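Local coordinates for protein cleavage stimulation factor 77 (Encephalitozoon cuniculi, PDB 2UY1) that probably takes part in the 3'-end processing of nuclear pre-mRNA and in binding mRNA, at residues Ile328-Tyr331 and Ser335-Thr338; Thr338-Phe343 and Leu362-Ile367. All coordinates share one frame; numbering follows the deposited sequence.

Interaction 1 of 2, residues Ile328-Tyr331 and Ser335-Thr338; sequences IEYY and SRAT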
# COMPACT_ATOMS: atom_id res chain seq x y z
N ILE B 328 -2.71 13.00 20.80
CA ILE B 328 -2.50 12.90 22.25
C ILE B 328 -3.82 13.13 23.04
O ILE B 328 -4.01 12.50 24.05
CB ILE B 328 -1.56 13.97 22.76
CG1 ILE B 328 -0.14 13.84 22.15
CG2 ILE B 328 -1.59 13.98 24.29
CD1 ILE B 328 0.50 12.50 22.30
N GLU B 329 -4.66 14.04 22.59
CA GLU B 329 -5.77 14.45 23.40
C GLU B 329 -6.74 13.32 23.34
O GLU B 329 -7.26 12.94 24.35
CB GLU B 329 -6.43 15.76 22.96
CG GLU B 329 -5.64 16.99 23.33
CD GLU B 329 -5.77 17.43 24.82
OE1 GLU B 329 -6.58 16.88 25.61
OE2 GLU B 329 -5.05 18.37 25.20
N TYR B 330 -6.93 12.74 22.16
CA TYR B 330 -7.82 11.55 22.07
C TYR B 330 -7.35 10.34 22.95
O TYR B 330 -8.11 9.87 23.78
CB TYR B 330 -8.06 11.10 20.61
CG TYR B 330 -9.00 9.93 20.59
CD1 TYR B 330 -10.31 10.08 21.04
CD2 TYR B 330 -8.56 8.65 20.21
CE1 TYR B 330 -11.22 9.00 21.08
CE2 TYR B 330 -9.47 7.54 20.24
CZ TYR B 330 -10.78 7.75 20.69
OH TYR B 330 -11.71 6.71 20.71
N TYR B 331 -6.12 9.86 22.74
CA TYR B 331 -5.62 8.65 23.44
C TYR B 331 -5.34 8.86 24.93
O TYR B 331 -5.35 7.92 25.68
CB TYR B 331 -4.41 8.06 22.69
CG TYR B 331 -4.89 7.56 21.37
CD1 TYR B 331 -5.61 6.39 21.30
CD2 TYR B 331 -4.74 8.32 20.21
CE1 TYR B 331 -6.15 5.96 20.10
CE2 TYR B 331 -5.28 7.90 18.99
CZ TYR B 331 -5.98 6.71 18.96
OH TYR B 331 -6.56 6.24 17.77
N SER B 335 -11.64 12.12 24.97
CA SER B 335 -12.51 13.14 24.34
C SER B 335 -12.53 12.97 22.81
O SER B 335 -11.47 12.79 22.19
CB SER B 335 -11.98 14.54 24.63
OG SER B 335 -12.95 15.57 24.38
N ARG B 336 -13.72 13.07 22.22
CA ARG B 336 -13.89 13.21 20.78
C ARG B 336 -13.92 14.69 20.42
O ARG B 336 -13.43 15.08 19.38
CB ARG B 336 -15.19 12.55 20.33
CG ARG B 336 -15.17 11.04 20.48
CD ARG B 336 -16.34 10.43 19.77
NE ARG B 336 -16.16 8.98 19.74
CZ ARG B 336 -17.05 8.15 19.26
NH1 ARG B 336 -18.17 8.62 18.73
NH2 ARG B 336 -16.80 6.86 19.25
N ALA B 337 -14.52 15.51 21.28
CA ALA B 337 -14.65 16.97 20.99
C ALA B 337 -13.34 17.70 20.77
O ALA B 337 -13.17 18.46 19.81
CB ALA B 337 -15.47 17.66 22.09
N THR B 338 -12.41 17.49 21.68
CA THR B 338 -11.19 18.26 21.70
C THR B 338 -10.33 17.99 20.47
O THR B 338 -9.92 18.96 19.88
CB THR B 338 -10.38 18.01 23.01
OG1 THR B 338 -11.11 18.64 24.09
CG2 THR B 338 -8.88 18.58 22.92
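The tight turn that joins helix 319-333 to helix 337-349, in an all-helical suppressor of forked protein, is closed by Glu329 and Tyr330 on one side and Ser335, Arg336 and Thr338 on the other. Tyr330 lies against the incoming chain: Ser335 O sits at the edge of its ring, near the ring plane, 3.2 Å from Tyr330 CD1. With CG of Tyr330 anti to the backbone N (chi1 -178°), the ring reaches beyond its own helix to the turn, and the CG methylene of Arg336 comes to 4.5 Å from Tyr330 CE1. Ser335 O is buried by this contact and has no hydrogen-bond partner; its near neighbour across the turn is the C-H edge of Tyr330 at CD1. In the first turn of helix 337-349, the CG2 methyl of Thr338 packs 3.6 Å from Glu329 CG, and Glu329 CB is almost as near. The family belongs to the TPR clan, whose members are built from antiparallel helices joined by short turns, and this connection follows that pattern. Ser335 caps the start of the second helix, its OG accepting a weak bond from Thr338 N at 3.4 Å. The chain of Glu329 is bent at chi2 (-78°), which keeps its carboxylate only slightly farther from the Thr338 methyl than CB and CG, while OE1 forms a salt bridge with Arg306 of helix 302-311. Tyr330 OH turns to a second protein chain of the assembly and hydrogen-bonds to its backbone.

Interaction 2 of 2, residues Thr338-Phe343 and Leu362-Ile367; sequences TPYNIF and LFLLRI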
# COMPACT_ATOMS: atom_id res chain seq x y z
N THR B 338 -12.41 17.49 21.68
CA THR B 338 -11.19 18.26 21.70
C THR B 338 -10.33 17.99 20.47
O THR B 338 -9.92 18.96 19.88
CB THR B 338 -10.38 18.01 23.01
OG1 THR B 338 -11.11 18.64 24.09
CG2 THR B 338 -8.88 18.58 22.92
N PRO B 339 -10.06 16.68 20.12
CA PRO B 339 -9.32 16.45 18.84
C PRO B 339 -10.03 17.01 17.61
O PRO B 339 -9.35 17.48 16.70
CB PRO B 339 -9.13 14.92 18.75
CG PRO B 339 -9.97 14.31 19.82
CD PRO B 339 -10.34 15.42 20.83
N TYR B 340 -11.36 16.97 17.59
CA TYR B 340 -12.10 17.55 16.48
C TYR B 340 -11.74 19.03 16.33
O TYR B 340 -11.53 19.54 15.22
CB TYR B 340 -13.61 17.42 16.72
CG TYR B 340 -14.42 18.00 15.59
CD1 TYR B 340 -14.91 17.16 14.60
CD2 TYR B 340 -14.71 19.39 15.50
CE1 TYR B 340 -15.65 17.65 13.57
CE2 TYR B 340 -15.46 19.91 14.41
CZ TYR B 340 -15.95 19.01 13.46
OH TYR B 340 -16.71 19.42 12.38
N ASN B 341 -11.70 19.71 17.46
CA ASN B 341 -11.39 21.12 17.49
C ASN B 341 -9.96 21.42 17.16
O ASN B 341 -9.72 22.36 16.46
CB ASN B 341 -11.93 21.78 18.77
CG ASN B 341 -13.46 21.73 18.82
OD1 ASN B 341 -14.12 22.74 18.73
ND2 ASN B 341 -14.01 20.53 18.85
N ILE B 342 -9.02 20.58 17.59
CA ILE B 342 -7.61 20.78 17.22
C ILE B 342 -7.37 20.55 15.72
O ILE B 342 -6.68 21.34 15.07
CB ILE B 342 -6.68 19.89 18.10
CG1 ILE B 342 -6.93 20.21 19.57
CG2 ILE B 342 -5.26 20.02 17.67
CD1 ILE B 342 -6.21 19.36 20.56
N PHE B 343 -7.96 19.49 15.17
CA PHE B 343 -7.89 19.22 13.71
C PHE B 343 -8.52 20.38 12.91
O PHE B 343 -7.98 20.80 11.89
CB PHE B 343 -8.68 17.96 13.36
CG PHE B 343 -7.90 16.66 13.42
CD1 PHE B 343 -8.30 15.67 14.30
CD2 PHE B 343 -6.89 16.36 12.50
CE1 PHE B 343 -7.61 14.45 14.36
CE2 PHE B 343 -6.21 15.11 12.54
CZ PHE B 343 -6.57 14.16 13.48
N LEU B 362 -9.99 10.36 8.38
CA LEU B 362 -9.80 8.91 8.64
C LEU B 362 -9.76 8.64 10.13
O LEU B 362 -10.13 7.57 10.61
CB LEU B 362 -8.54 8.37 7.99
CG LEU B 362 -8.50 8.31 6.44
CD1 LEU B 362 -7.13 7.89 6.01
CD2 LEU B 362 -9.59 7.38 5.77
N PHE B 363 -9.27 9.64 10.86
CA PHE B 363 -9.33 9.63 12.32
C PHE B 363 -10.81 9.64 12.72
O PHE B 363 -11.22 8.92 13.59
CB PHE B 363 -8.69 10.90 12.91
CG PHE B 363 -8.99 11.09 14.38
CD1 PHE B 363 -8.33 10.31 15.35
CD2 PHE B 363 -9.89 12.04 14.80
CE1 PHE B 363 -8.62 10.49 16.73
CE2 PHE B 363 -10.21 12.21 16.17
CZ PHE B 363 -9.57 11.42 17.14
N LEU B 364 -11.62 10.52 12.17
CA LEU B 364 -13.03 10.49 12.67
C LEU B 364 -13.73 9.13 12.31
O LEU B 364 -14.56 8.59 13.04
CB LEU B 364 -13.81 11.67 12.07
CG LEU B 364 -13.40 13.07 12.56
CD1 LEU B 364 -14.18 14.13 11.79
CD2 LEU B 364 -13.67 13.22 14.08
N LEU B 365 -13.47 8.62 11.14
CA LEU B 365 -14.16 7.39 10.74
C LEU B 365 -13.63 6.21 11.61
O LEU B 365 -14.42 5.36 12.09
CB LEU B 365 -13.93 7.18 9.24
CG LEU B 365 -14.79 6.20 8.46
CD1 LEU B 365 -16.13 6.80 8.28
CD2 LEU B 365 -14.02 5.89 7.14
N ARG B 366 -12.33 6.19 11.89
CA ARG B 366 -11.76 5.03 12.62
C ARG B 366 -12.14 4.92 14.08
O ARG B 366 -12.29 3.82 14.59
CB ARG B 366 -10.25 4.91 12.50
CG ARG B 366 -9.45 5.70 13.48
CD ARG B 366 -7.95 5.25 13.48
NE ARG B 366 -7.35 5.40 12.14
CZ ARG B 366 -6.65 6.47 11.73
NH1 ARG B 366 -6.44 7.49 12.59
NH2 ARG B 366 -6.15 6.51 10.46
N ILE B 367 -12.28 6.04 14.75
CA ILE B 367 -12.75 6.01 16.16
C ILE B 367 -14.27 5.85 16.30
O ILE B 367 -14.79 5.64 17.44
CB ILE B 367 -12.33 7.25 16.90
CG1 ILE B 367 -13.01 8.49 16.27
CG2 ILE B 367 -10.77 7.33 16.91
CD1 ILE B 367 -13.32 9.62 17.29
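Phe363 of helix 354-367 buries more surface here than any other residue, and it does so between Phe343 and Pro339 of helix 337-349. Its CG is anti to the backbone N (chi1 168°), which carries the ring across to the facing helix. Phe343 CE1 comes to 3.3 Å from Phe363 CD2, a close approach, and the neighbouring Phe343 CZ lies 3.9 Å from Phe363 CB. The two rings are inclined to one another, their planes at 39° and their centroids 5.2 Å apart. At the far end of the same ring, Phe363 CZ meets Pro339 CB at 3.9 Å, the two side chains running nearly perpendicular. Phe363 therefore touches two residues one helical turn apart: its base and one flank rest on Phe343, its tip on the proline ring. Tyr340 and Leu364 extend the apolar seam beside this trio. Both methyls of Leu364 approach Tyr340 CD1, and CD2, 4.2 Å away, lies at the edge of the tyrosine ring near its plane. No hydrogen bond joins the two segments, so the helices are held here by hydrophobic packing. They run almost antiparallel, at 166°, with their axes 11.4 Å apart at closest approach, as expected of a helical hairpin in a TPR-clan protein. Further aromatic contacts continue the core: Phe360 meets Phe343 and also Tyr340, the latter edge-to-face, while Tyr330 of helix 319-333 packs edge-to-face with Phe363. Helix 319-333 also reaches Phe343 through Ala326, helix 370-379 borders Tyr340 and Leu364, and helix 384-397 packs on Leu362 and Leu365 of helix 354-367.

From the N terminus, the chain passes along helix 319-333, turns, and within a few residues enters helix 337-349, so interaction 1 closes a very short loop. Interaction 2 follows at once, sharing Thr338, and closes a wider one when helix 354-367 returns beside helix 337-349. The two loops are consecutive and neither encloses the other; the centres of the two contacts lie about 8 Å apart. Helix 337-349 belongs to both. Segment 362-367 also reaches back to the first turn, where Ile367 packs on Tyr330 and Arg336, and Glu329 of 328-331 packs on Ile342 of 338-343. Three successive helices, 319-333, 337-349 and 354-367, are thereby packed together.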